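Local coordinates for protein cyclic pyranopterin monophosphate synthase 2 (Mycobacterium tuberculosis, PDB 4FDF) that probably catalyses the conversion of (8S)-3',8-cyclo-7,8-dihydroguanosine 5'-triphosphate to cyclic pyranopterin monophosphate, a step in molybdenum cofactor biosynthesis, at residues G43-S48 with L133-M138; D64-A69 with F99-L104. All coordinates share one frame; numbering follows the deposited sequence.

Contact 1: G43-S48 with L133-M138; sequences GILRTS and LTLYDM
Leu-45 holds its CG trans to the backbone N (chi1 -176°), and this carries the branched end out from the strand to Leu-135 and Tyr-136. Leu-135 has its CG swung away from its own carbonyl carbon (chi1 -75°), which sends its branched end on toward Ala-69 and leaves CB as the atom that meets Leu-45. The contact is helix-on-sheet packing in the ferredoxin-like fold of MoaC. Strand 35-46 supplies Leu-45 from the antiparallel sheet, and helix 121-139 lies across that face.

The two methyls of Leu-45 divide the work. CD2 goes to Leu-135, where it meets CB at 3.8 Å. CD1 goes to Tyr-136. The leucine fork therefore meets two successive helix residues close to the helix backbone. The side chains of Leu-45 and Leu-135 run at a slant to each other. The nearest CA atoms, those of Leu-45 and Tyr-136, are 7.7 Å apart. No hydrogen bond links the segments, and all three touching residues are buried.

Beyond CB, each helix side chain turns to other neighbours. Leu-135 packs on Ile-106 and Ile-108 of the adjacent strand and on Ala-69 of helix 65-83. Tyr-136 packs on Ala-146, and its OH is hydrogen-bonded to Pro-144 O. The buried phenol OH thus has a polar partner. The packing of the Tyr-136 side chain on Leu-125 of the second subunit carries this part of the core into the subunit interface. On the side of Tyr-136 that meets the strand, its CB rests 4.3 Å from Leu-45 CD1.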
ATOM      1  N   GLY B  43      -5.082  21.334  13.067  1.00 32.81           N
ATOM      2  CA  GLY B  43      -3.752  21.135  13.637  1.00 31.64           C
ATOM      3  C   GLY B  43      -2.910  22.334  13.265  1.00 34.13           C
ATOM      4  O   GLY B  43      -3.314  23.145  12.427  1.00 32.77           O
ATOM      5  N   ILE B  44      -1.739  22.458  13.881  1.00 35.01           N
ATOM      6  CA  ILE B  44      -0.926  23.659  13.709  1.00 36.85           C
ATOM      7  C   ILE B  44       0.569  23.338  13.675  1.00 37.45           C
ATOM      8  O   ILE B  44       1.079  22.598  14.514  1.00 37.86           O
ATOM      9  CB  ILE B  44      -1.304  24.777  14.759  1.00 37.17           C
ATOM     10  CG1 ILE B  44      -0.656  26.120  14.416  1.00 40.01           C
ATOM     11  CG2 ILE B  44      -0.965  24.369  16.172  1.00 40.99           C
ATOM     12  CD1 ILE B  44      -1.059  27.256  15.358  1.00 40.79           C
ATOM     13  N   LEU B  45       1.262  23.878  12.681  1.00 36.26           N
ATOM     14  CA  LEU B  45       2.714  23.793  12.657  1.00 38.06           C
ATOM     15  C   LEU B  45       3.307  25.086  13.232  1.00 38.10           C
ATOM     16  O   LEU B  45       3.087  26.161  12.685  1.00 35.08           O
ATOM     17  CB  LEU B  45       3.208  23.567  11.236  1.00 38.16           C
ATOM     18  CG  LEU B  45       4.717  23.365  11.088  1.00 40.58           C
ATOM     19  CD1 LEU B  45       5.112  21.975  11.500  1.00 40.38           C
ATOM     20  CD2 LEU B  45       5.170  23.640   9.663  1.00 40.83           C
ATOM     21  N   ARG B  46       4.037  24.974  14.341  1.00 39.33           N
ATOM     22  CA  ARG B  46       4.672  26.146  14.959  1.00 42.21           C
ATOM     23  C   ARG B  46       6.071  26.366  14.376  1.00 39.54           C
ATOM     24  O   ARG B  46       6.998  25.617  14.669  1.00 41.29           O
ATOM     25  CB  ARG B  46       4.747  25.997  16.482  1.00 42.91           C
ATOM     26  CG  ARG B  46       3.497  25.431  17.147  1.00 45.33           C
ATOM     27  CD  ARG B  46       2.611  26.509  17.718  1.00 46.10           C
ATOM     28  NE  ARG B  46       1.584  25.947  18.589  1.00 49.32           N
ATOM     29  CZ  ARG B  46       0.459  26.573  18.927  1.00 50.29           C
ATOM     30  NH1 ARG B  46       0.205  27.797  18.465  1.00 49.89           N
ATOM     31  NH2 ARG B  46      -0.416  25.975  19.723  1.00 47.71           N
ATOM     32  N   THR B  47       6.221  27.385  13.544  1.00 40.33           N
ATOM     33  CA  THR B  47       7.499  27.593  12.856  1.00 44.50           C
ATOM     34  C   THR B  47       8.078  29.024  13.030  1.00 44.27           C
ATOM     35  O   THR B  47       7.806  29.678  14.029  1.00 43.37           O
ATOM     36  CB  THR B  47       7.434  27.100  11.382  1.00 43.65           C
ATOM     37  OG1 THR B  47       8.745  27.111  10.812  1.00 46.81           O
ATOM     38  CG2 THR B  47       6.477  27.943  10.541  1.00 41.68           C
ATOM     39  N   SER B  48       8.873  29.496  12.072  1.00 46.90           N
ATOM     40  CA  SER B  48       9.559  30.788  12.202  1.00 47.58           C
ATOM     41  C   SER B  48       9.051  31.796  11.178  1.00 47.27           C
ATOM     42  O   SER B  48       8.466  31.415  10.156  1.00 47.64           O
ATOM     43  CB  SER B  48      11.064  30.601  12.032  1.00 46.65           C
ATOM     44  OG  SER B  48      11.353  30.204  10.702  1.00 53.49           O
ATOM     45  N   LEU B 133       3.147  16.692   8.884  1.00 30.45           N
ATOM     46  CA  LEU B 133       4.418  16.006   8.677  1.00 30.55           C
ATOM     47  C   LEU B 133       5.082  16.423   7.365  1.00 30.19           C
ATOM     48  O   LEU B 133       6.302  16.572   7.299  1.00 31.12           O
ATOM     49  CB  LEU B 133       4.237  14.478   8.702  1.00 28.50           C
ATOM     50  CG  LEU B 133       3.933  13.806  10.053  1.00 28.56           C
ATOM     51  CD1 LEU B 133       3.389  12.390   9.855  1.00 27.08           C
ATOM     52  CD2 LEU B 133       5.168  13.779  10.932  1.00 29.00           C
ATOM     53  N   THR B 134       4.269  16.597   6.327  1.00 30.52           N
ATOM     54  CA  THR B 134       4.770  16.979   5.021  1.00 30.45           C
ATOM     55  C   THR B 134       5.231  18.434   5.020  1.00 32.29           C
ATOM     56  O   THR B 134       6.260  18.753   4.419  1.00 30.83           O
ATOM     57  CB  THR B 134       3.726  16.720   3.928  1.00 29.55           C
ATOM     58  OG1 THR B 134       3.454  15.314   3.885  1.00 29.35           O
ATOM     59  CG2 THR B 134       4.237  17.180   2.568  1.00 29.73           C
ATOM     60  N   LEU B 135       4.487  19.307   5.698  1.00 31.35           N
ATOM     61  CA  LEU B 135       4.960  20.671   5.875  1.00 34.87           C
ATOM     62  C   LEU B 135       6.329  20.658   6.538  1.00 37.22           C
ATOM     63  O   LEU B 135       7.267  21.287   6.046  1.00 38.02           O
ATOM     64  CB  LEU B 135       3.994  21.511   6.707  1.00 35.10           C
ATOM     65  CG  LEU B 135       2.720  21.976   6.013  1.00 35.63           C
ATOM     66  CD1 LEU B 135       1.966  22.869   6.977  1.00 34.19           C
ATOM     67  CD2 LEU B 135       3.001  22.703   4.678  1.00 35.25           C
ATOM     68  N   TYR B 136       6.440  19.931   7.649  1.00 37.17           N
ATOM     69  CA  TYR B 136       7.699  19.839   8.364  1.00 36.60           C
ATOM     70  C   TYR B 136       8.829  19.315   7.467  1.00 38.06           C
ATOM     71  O   TYR B 136       9.953  19.809   7.532  1.00 36.79           O
ATOM     72  CB  TYR B 136       7.561  18.982   9.625  1.00 38.61           C
ATOM     73  CG  TYR B 136       8.858  18.903  10.399  1.00 38.89           C
ATOM     74  CD1 TYR B 136       9.677  17.781  10.309  1.00 38.48           C
ATOM     75  CD2 TYR B 136       9.283  19.966  11.185  1.00 40.02           C
ATOM     76  CE1 TYR B 136      10.882  17.709  11.006  1.00 38.94           C
ATOM     77  CE2 TYR B 136      10.490  19.910  11.887  1.00 42.26           C
ATOM     78  CZ  TYR B 136      11.286  18.772  11.791  1.00 40.28           C
ATOM     79  OH  TYR B 136      12.484  18.711  12.467  1.00 38.63           O
ATOM     80  N   ASP B 137       8.539  18.319   6.632  1.00 36.82           N
ATOM     81  CA  ASP B 137       9.548  17.831   5.707  1.00 37.91           C
ATOM     82  C   ASP B 137      10.038  18.945   4.766  1.00 38.53           C
ATOM     83  O   ASP B 137      11.201  18.972   4.391  1.00 39.24           O
ATOM     84  CB  ASP B 137       9.030  16.648   4.886  1.00 37.24           C
ATOM     85  CG  ASP B 137      10.122  16.026   4.022  1.00 36.86           C
ATOM     86  OD1 ASP B 137      11.137  15.568   4.586  1.00 36.92           O
ATOM     87  OD2 ASP B 137       9.989  16.036   2.779  1.00 36.65           O
ATOM     88  N   MET B 138       9.142  19.852   4.392  1.00 38.29           N
ATOM     89  CA  MET B 138       9.473  20.910   3.458  1.00 43.11           C
ATOM     90  C   MET B 138      10.266  22.037   4.118  1.00 43.57           C
ATOM     91  O   MET B 138      10.982  22.773   3.435  1.00 43.99           O
ATOM     92  CB  MET B 138       8.201  21.481   2.808  1.00 43.04           C
ATOM     93  CG  MET B 138       7.318  20.464   2.092  1.00 46.35           C
ATOM     94  SD  MET B 138       7.927  19.881   0.497  1.00 49.10           S
ATOM     95  CE  MET B 138       9.164  18.739   1.032  1.00 45.43           C
TER

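Contact 2: D64-A69 with F99-L104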
ATOM      1  N   ASP B  64       7.155  24.031  -3.309  1.00 41.69           N
ATOM      2  CA  ASP B  64       5.866  24.503  -2.806  1.00 42.19           C
ATOM      3  C   ASP B  64       5.370  23.606  -1.668  1.00 41.03           C
ATOM      4  O   ASP B  64       4.748  22.567  -1.914  1.00 40.17           O
ATOM      5  CB  ASP B  64       4.845  24.559  -3.954  1.00 43.17           C
ATOM      6  CG  ASP B  64       3.532  25.255  -3.561  1.00 45.35           C
ATOM      7  OD1 ASP B  64       3.235  25.390  -2.352  1.00 47.61           O
ATOM      8  OD2 ASP B  64       2.789  25.669  -4.475  1.00 43.08           O
ATOM      9  N   ALA B  65       5.663  24.011  -0.431  1.00 39.55           N
ATOM     10  CA  ALA B  65       5.231  23.278   0.758  1.00 39.09           C
ATOM     11  C   ALA B  65       3.718  23.058   0.821  1.00 39.60           C
ATOM     12  O   ALA B  65       3.272  21.947   1.110  1.00 40.47           O
ATOM     13  CB  ALA B  65       5.695  23.977   2.019  1.00 37.20           C
ATOM     14  N   LEU B  66       2.939  24.111   0.560  1.00 38.83           N
ATOM     15  CA  LEU B  66       1.484  24.047   0.736  1.00 38.68           C
ATOM     16  C   LEU B  66       0.820  23.049  -0.223  1.00 39.17           C
ATOM     17  O   LEU B  66       0.043  22.193   0.204  1.00 39.55           O
ATOM     18  CB  LEU B  66       0.832  25.433   0.620  1.00 37.35           C
ATOM     19  CG  LEU B  66       1.193  26.595   1.578  1.00 40.47           C
ATOM     20  CD1 LEU B  66       0.152  27.736   1.482  1.00 37.77           C
ATOM     21  CD2 LEU B  66       1.357  26.173   3.030  1.00 36.78           C
ATOM     22  N   ALA B  67       1.136  23.161  -1.507  1.00 37.48           N
ATOM     23  CA  ALA B  67       0.605  22.250  -2.515  1.00 39.16           C
ATOM     24  C   ALA B  67       1.023  20.821  -2.231  1.00 37.33           C
ATOM     25  O   ALA B  67       0.203  19.913  -2.322  1.00 39.97           O
ATOM     26  CB  ALA B  67       1.047  22.671  -3.931  1.00 38.20           C
ATOM     27  N   THR B  68       2.287  20.624  -1.861  1.00 35.80           N
ATOM     28  CA  THR B  68       2.795  19.284  -1.591  1.00 36.14           C
ATOM     29  C   THR B  68       2.057  18.661  -0.396  1.00 35.30           C
ATOM     30  O   THR B  68       1.653  17.500  -0.446  1.00 33.33           O
ATOM     31  CB  THR B  68       4.341  19.272  -1.406  1.00 37.15           C
ATOM     32  OG1 THR B  68       4.960  19.751  -2.607  1.00 39.01           O
ATOM     33  CG2 THR B  68       4.876  17.864  -1.120  1.00 36.21           C
ATOM     34  N   ALA B  69       1.859  19.451   0.655  1.00 34.37           N
ATOM     35  CA  ALA B  69       1.239  18.951   1.876  1.00 33.02           C
ATOM     36  C   ALA B  69      -0.254  18.716   1.711  1.00 33.53           C
ATOM     37  O   ALA B  69      -0.798  17.779   2.283  1.00 34.41           O
ATOM     38  CB  ALA B  69       1.523  19.889   3.041  1.00 31.65           C
ATOM     39  N   PHE B  99      -5.177  25.691   4.392  1.00 39.22           N
ATOM     40  CA  PHE B  99      -4.151  26.322   5.209  1.00 40.78           C
ATOM     41  C   PHE B  99      -4.501  27.775   5.503  1.00 44.65           C
ATOM     42  O   PHE B  99      -5.034  28.482   4.639  1.00 46.50           O
ATOM     43  CB  PHE B  99      -2.797  26.265   4.509  1.00 38.71           C
ATOM     44  CG  PHE B  99      -2.386  24.885   4.099  1.00 38.24           C
ATOM     45  CD1 PHE B  99      -1.796  24.024   5.016  1.00 35.10           C
ATOM     46  CD2 PHE B  99      -2.590  24.444   2.786  1.00 36.51           C
ATOM     47  CE1 PHE B  99      -1.420  22.728   4.635  1.00 37.55           C
ATOM     48  CE2 PHE B  99      -2.219  23.164   2.395  1.00 36.10           C
ATOM     49  CZ  PHE B  99      -1.632  22.298   3.316  1.00 37.88           C
ATOM     50  N   THR B 100      -4.233  28.201   6.736  1.00 44.84           N
ATOM     51  CA  THR B 100      -4.215  29.616   7.090  1.00 44.87           C
ATOM     52  C   THR B 100      -2.810  29.903   7.599  1.00 43.81           C
ATOM     53  O   THR B 100      -2.408  29.371   8.634  1.00 40.31           O
ATOM     54  CB  THR B 100      -5.233  29.963   8.190  1.00 45.74           C
ATOM     55  OG1 THR B 100      -6.544  29.543   7.800  1.00 45.93           O
ATOM     56  CG2 THR B 100      -5.232  31.474   8.477  1.00 46.87           C
ATOM     57  N   VAL B 101      -2.058  30.713   6.853  1.00 46.98           N
ATOM     58  CA  VAL B 101      -0.701  31.089   7.254  1.00 47.55           C
ATOM     59  C   VAL B 101      -0.711  32.372   8.099  1.00 47.62           C
ATOM     60  O   VAL B 101      -1.168  33.435   7.656  1.00 45.34           O
ATOM     61  CB  VAL B 101       0.294  31.216   6.042  1.00 49.17           C
ATOM     62  CG1 VAL B 101       0.202  30.003   5.113  1.00 48.15           C
ATOM     63  CG2 VAL B 101       0.075  32.512   5.261  1.00 53.14           C
ATOM     64  N   GLY B 102      -0.219  32.259   9.324  1.00 47.47           N
ATOM     65  CA  GLY B 102      -0.153  33.409  10.218  1.00 49.67           C
ATOM     66  C   GLY B 102       1.244  33.984  10.243  1.00 50.02           C
ATOM     67  O   GLY B 102       2.023  33.805   9.300  1.00 48.52           O
ATOM     68  N   GLN B 103       1.562  34.653  11.345  1.00 51.80           N
ATOM     69  CA  GLN B 103       2.857  35.295  11.534  1.00 54.76           C
ATOM     70  C   GLN B 103       3.976  34.265  11.683  1.00 51.66           C
ATOM     71  O   GLN B 103       5.037  34.390  11.070  1.00 48.88           O
ATOM     72  CB  GLN B 103       2.816  36.194  12.774  1.00 58.71           C
ATOM     73  CG  GLN B 103       1.663  37.200  12.802  1.00 66.58           C
ATOM     74  CD  GLN B 103       1.851  38.351  11.823  1.00 72.77           C
ATOM     75  OE1 GLN B 103       2.979  38.710  11.472  1.00 78.06           O
ATOM     76  NE2 GLN B 103       0.742  38.939  11.380  1.00 73.78           N
ATOM     77  N   LEU B 104       3.725  33.251  12.500  1.00 52.34           N
ATOM     78  CA  LEU B 104       4.745  32.280  12.874  1.00 53.62           C
ATOM     79  C   LEU B 104       4.242  30.855  12.697  1.00 51.35           C
ATOM     80  O   LEU B 104       5.027  29.913  12.695  1.00 54.88           O
ATOM     81  CB  LEU B 104       5.144  32.493  14.336  1.00 56.35           C
ATOM     82  CG  LEU B 104       5.754  33.845  14.719  1.00 58.36           C
ATOM     83  CD1 LEU B 104       5.408  34.190  16.159  1.00 57.74           C
ATOM     84  CD2 LEU B 104       7.271  33.850  14.484  1.00 58.77           C
TER
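Leu-66 packs across the ring of Phe-99, joining the first turn of helix 65-83 to the end of strand 92-101. This strand is the outermost on its side of the antiparallel sheet within the chain. The helix and strand segments run nearly antiparallel, at 158°, with axes 11.0 Å apart at closest approach.

Leu-66 CB lies 4.2 Å from Phe-99 CD2 and equally near CE2. At CG the chain forks. Branch CD2 comes over one face of the ring in a CH-pi contact, 4.3 Å from the centroid and 17° off the ring normal. It is displaced toward the rim, near Phe-99 CG. The other branch, CD1, reaches Val-101 CG1 at 4.3 Å. The two side chains lie alongside each other and run opposite ways. Phe-99 has its CG trans to its own carbonyl carbon (chi1 -54°), and its far end reaches the helix backbone. There CE2 lies 3.3 Å from Leu-66 O, and CZ lies 4.0 Å from Ala-69 CB. Ile-106 and Ile-108 of the next strand also pack on Phe-99.

The helix start is held by its own polar groups. Asp-64 is the N-cap, and its OD1 accepts from Ala-67 N at 3.2 Å, from above the carboxylate plane. Asp-64 O is gripped by both Thr-68 N and Thr-68 OG1, which arrive from opposite faces of its plane.

No hydrogen bond crosses between the segments. Their association probably rests mainly on apolar burial and dispersion, with a modest CH-pi term, while the Leu-66 carbonyl O also lies close to the ring.

How the contacts relate
The centres of the two contacts are 8 Å apart, on the same side of the chain's centre. The segments follow the chain as 43-48, 64-69, 99-104 and 133-138, so both halves of contact 2 fall between those of contact 1. Helices 65-83 and 121-139 pack side by side on one sheet. Strand 105-116 lies between strands 92-101 and 35-46. The contacts touch directly: Thr-134 CG2 is 3.6 Å from Ala-69 CA, and Met-138 CB is 3.6 Å from Ala-65 CB. A probable hydrogen bond joins Thr-47 N to Leu-104 O. Together they form continuous helix-on-sheet packing, buried at contact 1 and partly buried at contact 2, and both touch the second subunit of the hexamer.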